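Local coordinates for protein tropomodulin (Caenorhabditis elegans, PDB 1PGV) that probably caps the pointed ends of actin filaments, blocking their elongation and depolymerization, this chain being its C-terminal domain, at residues T27-S31 against N47-M51; S83-R88 against F109-L114; E146-M150 against S165-A171. One frame throughout, in Å; residues are numbered along the deposited sequence.

Interaction 1: residues T27-S31 against N47-M51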
loop_
_atom_site.group_PDB
_atom_site.type_symbol
_atom_site.label_atom_id
_atom_site.label_comp_id
_atom_site.label_asym_id
_atom_site.label_seq_id
_atom_site.Cartn_x
_atom_site.Cartn_y
_atom_site.Cartn_z
ATOM N N THR A 27 -7.066 1.329 -18.695
ATOM C CA THR A 27 -6.189 2.445 -18.237
ATOM C C THR A 27 -5.025 2.667 -19.196
ATOM O O THR A 27 -4.491 1.723 -19.777
ATOM C CB THR A 27 -5.628 2.166 -16.824
ATOM O OG1 THR A 27 -6.709 2.111 -15.885
ATOM C CG2 THR A 27 -4.652 3.257 -16.407
ATOM N N ASP A 28 -4.639 3.928 -19.356
ATOM C CA ASP A 28 -3.545 4.296 -20.244
ATOM C C ASP A 28 -2.255 4.419 -19.433
ATOM O O ASP A 28 -1.893 5.512 -18.996
ATOM C CB ASP A 28 -3.859 5.635 -20.914
ATOM C CG ASP A 28 -2.898 5.967 -22.035
ATOM O OD1 ASP A 28 -1.691 5.671 -21.899
ATOM O OD2 ASP A 28 -3.354 6.540 -23.048
ATOM N N VAL A 29 -1.563 3.298 -19.240
ATOM C CA VAL A 29 -0.323 3.287 -18.468
ATOM C C VAL A 29 0.650 4.370 -18.917
ATOM O O VAL A 29 1.214 5.093 -18.095
ATOM C CB VAL A 29 0.391 1.918 -18.569
ATOM C CG1 VAL A 29 1.694 1.953 -17.786
ATOM C CG2 VAL A 29 -0.515 0.821 -18.042
ATOM N N GLU A 30 0.840 4.482 -20.227
ATOM C CA GLU A 30 1.755 5.468 -20.783
ATOM C C GLU A 30 1.366 6.892 -20.384
ATOM O O GLU A 30 2.214 7.686 -19.976
ATOM C CB GLU A 30 1.784 5.340 -22.307
ATOM C CG GLU A 30 3.113 5.709 -22.932
ATOM C CD GLU A 30 4.268 4.913 -22.347
ATOM O OE1 GLU A 30 4.123 3.681 -22.183
ATOM O OE2 GLU A 30 5.321 5.520 -22.058
ATOM N N SER A 31 0.082 7.212 -20.504
ATOM C CA SER A 31 -0.398 8.543 -20.149
ATOM C C SER A 31 -0.214 8.797 -18.654
ATOM O O SER A 31 0.212 9.878 -18.248
ATOM C CB SER A 31 -1.874 8.696 -20.524
ATOM O OG SER A 31 -2.344 9.987 -20.178
ATOM N N ASN A 47 -5.429 3.027 -11.604
ATOM C CA ASN A 47 -5.834 1.652 -11.378
ATOM C C ASN A 47 -5.429 0.783 -12.560
ATOM O O ASN A 47 -5.975 0.930 -13.655
ATOM C CB ASN A 47 -7.354 1.588 -11.197
ATOM C CG ASN A 47 -7.837 0.226 -10.745
ATOM O OD1 ASN A 47 -7.369 -0.808 -11.226
ATOM N ND2 ASN A 47 -8.793 0.217 -9.823
ATOM N N ILE A 48 -4.467 -0.113 -12.349
ATOM C CA ILE A 48 -4.042 -1.006 -13.421
ATOM C C ILE A 48 -4.331 -2.452 -13.043
ATOM O O ILE A 48 -3.635 -3.374 -13.478
ATOM C CB ILE A 48 -2.538 -0.854 -13.745
ATOM C CG1 ILE A 48 -1.690 -1.241 -12.531
ATOM C CG2 ILE A 48 -2.249 0.574 -14.182
ATOM C CD1 ILE A 48 -0.193 -1.230 -12.811
ATOM N N ASN A 49 -5.363 -2.644 -12.229
ATOM C CA ASN A 49 -5.754 -3.979 -11.798
ATOM C C ASN A 49 -5.981 -4.889 -13.000
ATOM O O ASN A 49 -6.569 -4.476 -13.999
ATOM C CB ASN A 49 -7.042 -3.929 -10.966
ATOM C CG ASN A 49 -6.838 -3.319 -9.587
ATOM O OD1 ASN A 49 -5.708 -3.085 -9.157
ATOM N ND2 ASN A 49 -7.937 -3.072 -8.883
ATOM N N ASN A 50 -5.497 -6.126 -12.895
ATOM C CA ASN A 50 -5.659 -7.132 -13.941
ATOM C C ASN A 50 -4.887 -6.902 -15.237
ATOM O O ASN A 50 -5.086 -7.627 -16.209
ATOM C CB ASN A 50 -7.143 -7.298 -14.266
ATOM C CG ASN A 50 -7.989 -7.464 -13.025
ATOM O OD1 ASN A 50 -7.774 -8.379 -12.227
ATOM N ND2 ASN A 50 -8.960 -6.572 -12.849
ATOM N N MET A 51 -4.006 -5.907 -15.257
ATOM C CA MET A 51 -3.218 -5.629 -16.453
ATOM C C MET A 51 -1.881 -6.373 -16.406
ATOM O O MET A 51 -0.841 -5.790 -16.106
ATOM C CB MET A 51 -2.985 -4.120 -16.593
ATOM C CG MET A 51 -4.265 -3.329 -16.839
ATOM S SD MET A 51 -3.993 -1.563 -17.102
ATOM C CE MET A 51 -3.653 -1.526 -18.864
HETATM O O HOH W 1 -6.702 4.259 -13.779
#
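Thr-27, in the m rotamer, turns its hydroxyl onto residues 47-51, where Thr-27 OG1 donates to Asn-47 O at 2.6 Å. A water also bridges the two residues, donating to Thr-27 OG1 (3.0 Å) and accepting from Asn-47 N (2.8 Å). A beta-branched threonine suits this spot because its methyl serves too, Thr-27 CG2 lying 4.2 Å from Ile-48 CG2. Val-29 (t) meets that same methyl of Ile-48 (p, t), with Val-29 CG2 4.2 Å from Ile-48 CG2. The unbranched Met-51 (m, t, p) stretches back until its CE is 3.5 Å from Thr-27 O and 4.0 Å from Val-29 CG2. Asp-28 (t) faces away and N-caps the helix, its OD1 accepting from Ser-31 N at 2.7 Å. Asn-47, also t, bends forward along the chain so that Asn-47 OD1 accepts from Asn-49 N (2.9 Å), an Asx turn. A type II turn from Ile-48 to Met-51 overlaps it, closed by Met-51 N to Ile-48 O (3.1 Å); Asn-50 takes its positive-phi corner, which asparagine tolerates well. A capped helix start set against the turn leaving strand 45-47 is consistent with the beginning of a leucine-rich repeat solenoid.

Interaction 2: residues S83-R88 against F109-L114; sequences SDSEAR and FLTPEL
Two helix starts meet here, and Asp-84 joins them. Residues 84-87 are helical after the N-cap Ser-83, which is extended (phi -123°, psi -178°) and whose O accepts from Ala-87 N at 3.0 Å. Residues 109-111 are a loop, with Leu-110 and Thr-111 extended (psi 143° and 154°), leading into the helix that begins at Pro-112. The backbones come closest at Ser-83 and Phe-109, CA to CA 4.7 Å. Asp-84, in the m rotamer with chi2 near 13°, brings its carboxylate across: Asp-84 OD1 accepts from Thr-111 N at 2.9 Å, and Asp-84 OD2 from Thr-111 OG1 at 2.6 Å. Thr-111 (p) is the N-cap of its own helix, so OG1 also accepts from Leu-114 N (3.2 Å), donor and acceptor at once. Pro-112, with no amide proton to satisfy, suits the first helical turn. On the other helix Glu-86, at N3, provides the side-chain-to-backbone half of a capping box, Glu-86 OE1 accepting from Ser-83 N (2.8 Å); Ser-83 OG donates to the same Glu-86 OE1 (3.1 Å), and Ser-85 OG to Glu-86 OE2 (2.6 Å). Beneath, small Ala-87 admits the leucines, Ala-87 CB lying 3.4 Å from Leu-110 CD2 and 4.0 Å from Leu-114 CD2. Leu-110 is m, t and Leu-114 t, p. Side-by-side helix starts like these are consistent with successive repeats of a leucine-rich repeat domain. Leu-110 N is met by Gln-136 of the following repeat, Phe-109 pairs by backbone with Ile-82, and Pro-112 and Glu-113 pack on Val-145 of helix 143-155.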
loop_
_atom_site.group_PDB
_atom_site.type_symbol
_atom_site.label_atom_id
_atom_site.label_comp_id
_atom_site.label_asym_id
_atom_site.label_seq_id
_atom_site.Cartn_x
_atom_site.Cartn_y
_atom_site.Cartn_z
ATOM N N SER A 83 6.100 -9.126 -9.017
ATOM C CA SER A 83 6.870 -9.790 -7.968
ATOM C C SER A 83 7.698 -8.744 -7.232
ATOM O O SER A 83 7.625 -7.559 -7.543
ATOM C CB SER A 83 7.794 -10.851 -8.576
ATOM O OG SER A 83 8.843 -10.242 -9.304
ATOM N N ASP A 84 8.491 -9.180 -6.259
ATOM C CA ASP A 84 9.307 -8.250 -5.491
ATOM C C ASP A 84 10.150 -7.297 -6.330
ATOM O O ASP A 84 10.299 -6.127 -5.980
ATOM C CB ASP A 84 10.223 -9.013 -4.532
ATOM C CG ASP A 84 9.492 -9.529 -3.313
ATOM O OD1 ASP A 84 8.239 -9.511 -3.310
ATOM O OD2 ASP A 84 10.173 -9.954 -2.357
ATOM N N SER A 85 10.702 -7.788 -7.434
ATOM C CA SER A 85 11.538 -6.945 -8.279
ATOM C C SER A 85 10.800 -5.712 -8.805
ATOM O O SER A 85 11.364 -4.620 -8.840
ATOM C CB SER A 85 12.118 -7.766 -9.438
ATOM O OG SER A 85 11.118 -8.527 -10.088
ATOM N N GLU A 86 9.539 -5.877 -9.191
ATOM C CA GLU A 86 8.762 -4.748 -9.700
ATOM C C GLU A 86 8.145 -3.899 -8.591
ATOM O O GLU A 86 7.989 -2.689 -8.747
ATOM C CB GLU A 86 7.634 -5.224 -10.626
ATOM C CG GLU A 86 8.084 -5.905 -11.907
ATOM C CD GLU A 86 8.445 -7.361 -11.698
ATOM O OE1 GLU A 86 7.594 -8.114 -11.179
ATOM O OE2 GLU A 86 9.575 -7.750 -12.059
ATOM N N ALA A 87 7.798 -4.531 -7.475
ATOM C CA ALA A 87 7.165 -3.828 -6.365
ATOM C C ALA A 87 8.102 -3.132 -5.380
ATOM O O ALA A 87 7.653 -2.343 -4.544
ATOM C CB ALA A 87 6.245 -4.785 -5.613
ATOM N N ARG A 88 9.399 -3.407 -5.473
ATOM C CA ARG A 88 10.362 -2.791 -4.564
ATOM C C ARG A 88 10.287 -1.266 -4.598
ATOM O O ARG A 88 10.480 -0.604 -3.578
ATOM C CB ARG A 88 11.783 -3.239 -4.916
ATOM C CG ARG A 88 12.570 -3.794 -3.740
ATOM C CD ARG A 88 12.983 -5.240 -3.990
ATOM N NE ARG A 88 13.804 -5.368 -5.193
ATOM C CZ ARG A 88 14.184 -6.527 -5.723
ATOM N NH1 ARG A 88 13.818 -7.670 -5.157
ATOM N NH2 ARG A 88 14.925 -6.543 -6.825
ATOM N N PHE A 109 2.638 -11.811 -6.633
ATOM C CA PHE A 109 3.683 -12.740 -6.205
ATOM C C PHE A 109 4.661 -12.085 -5.232
ATOM O O PHE A 109 5.856 -12.397 -5.228
ATOM C CB PHE A 109 4.443 -13.257 -7.432
ATOM C CG PHE A 109 3.580 -14.020 -8.394
ATOM C CD1 PHE A 109 3.261 -15.354 -8.156
ATOM C CD2 PHE A 109 3.052 -13.394 -9.519
ATOM C CE1 PHE A 109 2.425 -16.057 -9.024
ATOM C CE2 PHE A 109 2.215 -14.085 -10.395
ATOM C CZ PHE A 109 1.900 -15.418 -10.147
ATOM N N LEU A 110 4.152 -11.183 -4.401
ATOM C CA LEU A 110 4.993 -10.488 -3.435
ATOM C C LEU A 110 5.295 -11.370 -2.228
ATOM O O LEU A 110 4.443 -12.129 -1.773
ATOM C CB LEU A 110 4.308 -9.196 -2.981
ATOM C CG LEU A 110 3.930 -8.243 -4.115
ATOM C CD1 LEU A 110 3.392 -6.944 -3.523
ATOM C CD2 LEU A 110 5.155 -7.960 -4.983
ATOM N N THR A 111 6.514 -11.265 -1.710
ATOM C CA THR A 111 6.923 -12.069 -0.563
ATOM C C THR A 111 6.540 -11.428 0.764
ATOM O O THR A 111 6.404 -10.209 0.856
ATOM C CB THR A 111 8.446 -12.283 -0.541
ATOM O OG1 THR A 111 9.097 -11.032 -0.285
ATOM C CG2 THR A 111 8.924 -12.836 -1.871
ATOM N N PRO A 112 6.373 -12.248 1.813
ATOM C CA PRO A 112 6.011 -11.738 3.139
ATOM C C PRO A 112 7.000 -10.680 3.614
ATOM O O PRO A 112 6.616 -9.690 4.239
ATOM C CB PRO A 112 6.050 -12.992 4.009
ATOM C CG PRO A 112 5.599 -14.058 3.065
ATOM C CD PRO A 112 6.373 -13.722 1.802
ATOM N N GLU A 113 8.279 -10.893 3.311
ATOM C CA GLU A 113 9.323 -9.963 3.719
ATOM C C GLU A 113 9.150 -8.593 3.074
ATOM O O GLU A 113 9.326 -7.566 3.726
ATOM C CB GLU A 113 10.706 -10.515 3.352
ATOM C CG GLU A 113 11.078 -11.824 4.042
ATOM C CD GLU A 113 10.118 -12.956 3.722
ATOM O OE1 GLU A 113 9.806 -13.167 2.531
ATOM O OE2 GLU A 113 9.681 -13.643 4.667
ATOM N N LEU A 114 8.818 -8.573 1.788
ATOM C CA LEU A 114 8.640 -7.296 1.111
ATOM C C LEU A 114 7.401 -6.592 1.663
ATOM O O LEU A 114 7.426 -5.385 1.900
ATOM C CB LEU A 114 8.502 -7.489 -0.399
ATOM C CG LEU A 114 8.316 -6.182 -1.180
ATOM C CD1 LEU A 114 9.412 -5.191 -0.818
ATOM C CD2 LEU A 114 8.326 -6.475 -2.669
#

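Interaction 3: residues E146-M150 against S165-A171; sequences EMDMM and SFASMEA
Glu-146 lies over the loop at Phe-166 to Ser-168, its carboxylate joining two consecutive helices of a fold consistent with a leucine-rich repeat solenoid. Residues 146-150 lie within helix 143-155; 165-168 are loop, and helix 169-190 begins after the N-cap Ser-168. The CA atoms come closest at Met-150 and Ala-171, 5.2 Å apart. Glu-146 (m, t) is long enough for Glu-146 OE2 to accept from Ala-167 N at 2.8 Å and Glu-146 OE1 from Ser-168 N at 2.9 Å, satisfying amides that precede the helix. Ser-168, in the t rotamer, accepts through OG from Ala-171 N at 3.2 Å. Phe-166 (m, chi2 -87°) presents its ring edge to Met-149, with Met-149 CB 3.8 Å from Phe-166 CE1; Met-149 SD stands 5.0 Å from the ring centroid, an oblique Met-aromatic contact. Small Ala-171 lets the helices approach, Met-150 (p, t) resting its SD 3.9 Å from Ala-171 CB. Beyond it, Met-150 CE reaches 3.2 Å from Glu-170 OE2, an oxygen salt-bridged to Arg-174.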
loop_
_atom_site.group_PDB
_atom_site.type_symbol
_atom_site.label_atom_id
_atom_site.label_comp_id
_atom_site.label_asym_id
_atom_site.label_seq_id
_atom_site.Cartn_x
_atom_site.Cartn_y
_atom_site.Cartn_z
ATOM N N GLU A 146 4.805 -11.512 10.766
ATOM C CA GLU A 146 3.603 -11.109 11.490
ATOM C C GLU A 146 3.922 -10.211 12.683
ATOM O O GLU A 146 3.201 -9.246 12.956
ATOM C CB GLU A 146 2.818 -12.344 11.936
ATOM C CG GLU A 146 2.199 -13.098 10.767
ATOM C CD GLU A 146 1.015 -13.945 11.180
ATOM O OE1 GLU A 146 0.489 -13.717 12.285
ATOM O OE2 GLU A 146 0.600 -14.821 10.396
ATOM N N MET A 147 5.015 -10.504 13.388
ATOM C CA MET A 147 5.403 -9.693 14.537
ATOM C C MET A 147 5.843 -8.302 14.084
ATOM O O MET A 147 5.590 -7.305 14.764
ATOM C CB MET A 147 6.529 -10.387 15.307
ATOM C CG MET A 147 6.157 -11.796 15.722
ATOM S SD MET A 147 4.774 -11.856 16.877
ATOM C CE MET A 147 5.056 -13.442 17.672
ATOM N N ASP A 148 6.492 -8.245 12.927
ATOM C CA ASP A 148 6.961 -6.989 12.350
ATOM C C ASP A 148 5.723 -6.142 12.028
ATOM O O ASP A 148 5.582 -5.001 12.487
ATOM C CB ASP A 148 7.720 -7.284 11.054
ATOM C CG ASP A 148 8.290 -6.040 10.396
ATOM O OD1 ASP A 148 7.683 -4.946 10.507
ATOM O OD2 ASP A 148 9.348 -6.158 9.736
ATOM N N MET A 149 4.832 -6.729 11.238
ATOM C CA MET A 149 3.603 -6.060 10.803
ATOM C C MET A 149 2.705 -5.575 11.931
ATOM O O MET A 149 2.180 -4.449 11.881
ATOM C CB MET A 149 2.794 -6.993 9.908
ATOM C CG MET A 149 3.447 -7.316 8.583
ATOM S SD MET A 149 2.348 -8.287 7.561
ATOM C CE MET A 149 3.076 -7.996 5.948
ATOM N N MET A 150 2.499 -6.413 12.943
ATOM C CA MET A 150 1.630 -6.008 14.039
ATOM C C MET A 150 2.182 -4.811 14.792
ATOM O O MET A 150 1.420 -3.950 15.230
ATOM C CB MET A 150 1.369 -7.172 15.000
ATOM C CG MET A 150 2.568 -7.657 15.785
ATOM S SD MET A 150 2.038 -8.891 17.004
ATOM C CE MET A 150 3.268 -8.616 18.298
ATOM N N SER A 165 -3.885 -11.416 6.068
ATOM C CA SER A 165 -4.409 -12.468 6.921
ATOM C C SER A 165 -3.320 -12.933 7.879
ATOM O O SER A 165 -2.280 -13.423 7.448
ATOM C CB SER A 165 -4.899 -13.635 6.065
ATOM O OG SER A 165 -5.458 -14.667 6.862
ATOM N N PHE A 166 -3.564 -12.753 9.175
ATOM C CA PHE A 166 -2.617 -13.143 10.218
ATOM C C PHE A 166 -3.023 -14.471 10.843
ATOM O O PHE A 166 -4.208 -14.739 11.040
ATOM C CB PHE A 166 -2.566 -12.079 11.317
ATOM C CG PHE A 166 -2.024 -10.755 10.865
ATOM C CD1 PHE A 166 -0.654 -10.507 10.876
ATOM C CD2 PHE A 166 -2.884 -9.750 10.421
ATOM C CE1 PHE A 166 -0.145 -9.280 10.453
ATOM C CE2 PHE A 166 -2.383 -8.520 9.998
ATOM C CZ PHE A 166 -1.015 -8.282 10.013
ATOM N N ALA A 167 -2.034 -15.305 11.153
ATOM C CA ALA A 167 -2.305 -16.591 11.783
ATOM C C ALA A 167 -2.134 -16.423 13.291
ATOM O O ALA A 167 -2.738 -17.139 14.086
ATOM C CB ALA A 167 -1.333 -17.659 11.247
ATOM N N SER A 168 -1.307 -15.455 13.674
ATOM C CA SER A 168 -1.037 -15.173 15.075
ATOM C C SER A 168 -2.207 -14.493 15.779
ATOM O O SER A 168 -2.680 -13.453 15.324
ATOM C CB SER A 168 0.196 -14.276 15.198
ATOM O OG SER A 168 0.329 -13.779 16.519
ATOM N N MET A 169 -2.652 -15.083 16.889
ATOM C CA MET A 169 -3.742 -14.526 17.698
ATOM C C MET A 169 -3.387 -13.124 18.174
ATOM O O MET A 169 -4.200 -12.190 18.087
ATOM C CB MET A 169 -3.983 -15.397 18.933
ATOM C CG MET A 169 -4.628 -16.719 18.641
ATOM S SD MET A 169 -6.210 -16.432 17.871
ATOM C CE MET A 169 -7.153 -15.829 19.287
ATOM N N GLU A 170 -2.170 -12.988 18.694
ATOM C CA GLU A 170 -1.688 -11.711 19.195
ATOM C C GLU A 170 -1.652 -10.651 18.100
ATOM O O GLU A 170 -2.019 -9.497 18.336
ATOM C CB GLU A 170 -0.288 -11.859 19.793
ATOM C CG GLU A 170 0.179 -10.631 20.561
ATOM C CD GLU A 170 1.621 -10.736 21.017
ATOM O OE1 GLU A 170 2.082 -11.873 21.258
ATOM O OE2 GLU A 170 2.289 -9.686 21.144
ATOM N N ALA A 171 -1.194 -11.028 16.909
ATOM C CA ALA A 171 -1.134 -10.072 15.810
ATOM C C ALA A 171 -2.558 -9.657 15.440
ATOM O O ALA A 171 -2.857 -8.464 15.342
ATOM C CB ALA A 171 -0.432 -10.688 14.596
HETATM O O HOH W 2 -0.061 -15.445 7.503
#

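The three contacts follow one another along the chain, consistent with a stack of leucine-rich repeats. Interactions 1 and 3 lie on opposite sides of the domain's centre, their centres 32 Å apart and their nearest atoms about 17 Å apart. Interaction 2 is between them, its centre 19 Å from each of theirs. It comes no nearer than about 9 Å to interaction 1, yet touches interaction 3, where Pro-112 O packs 4.3 Å from Met-149 CE. A theme recurs in interactions 2 and 3: a carboxylate from one helix accepts from backbone amide at the start of a later helix, whose N-cap residue is a Thr or Ser. Interaction 1 instead joins a helix start to a turn after a strand.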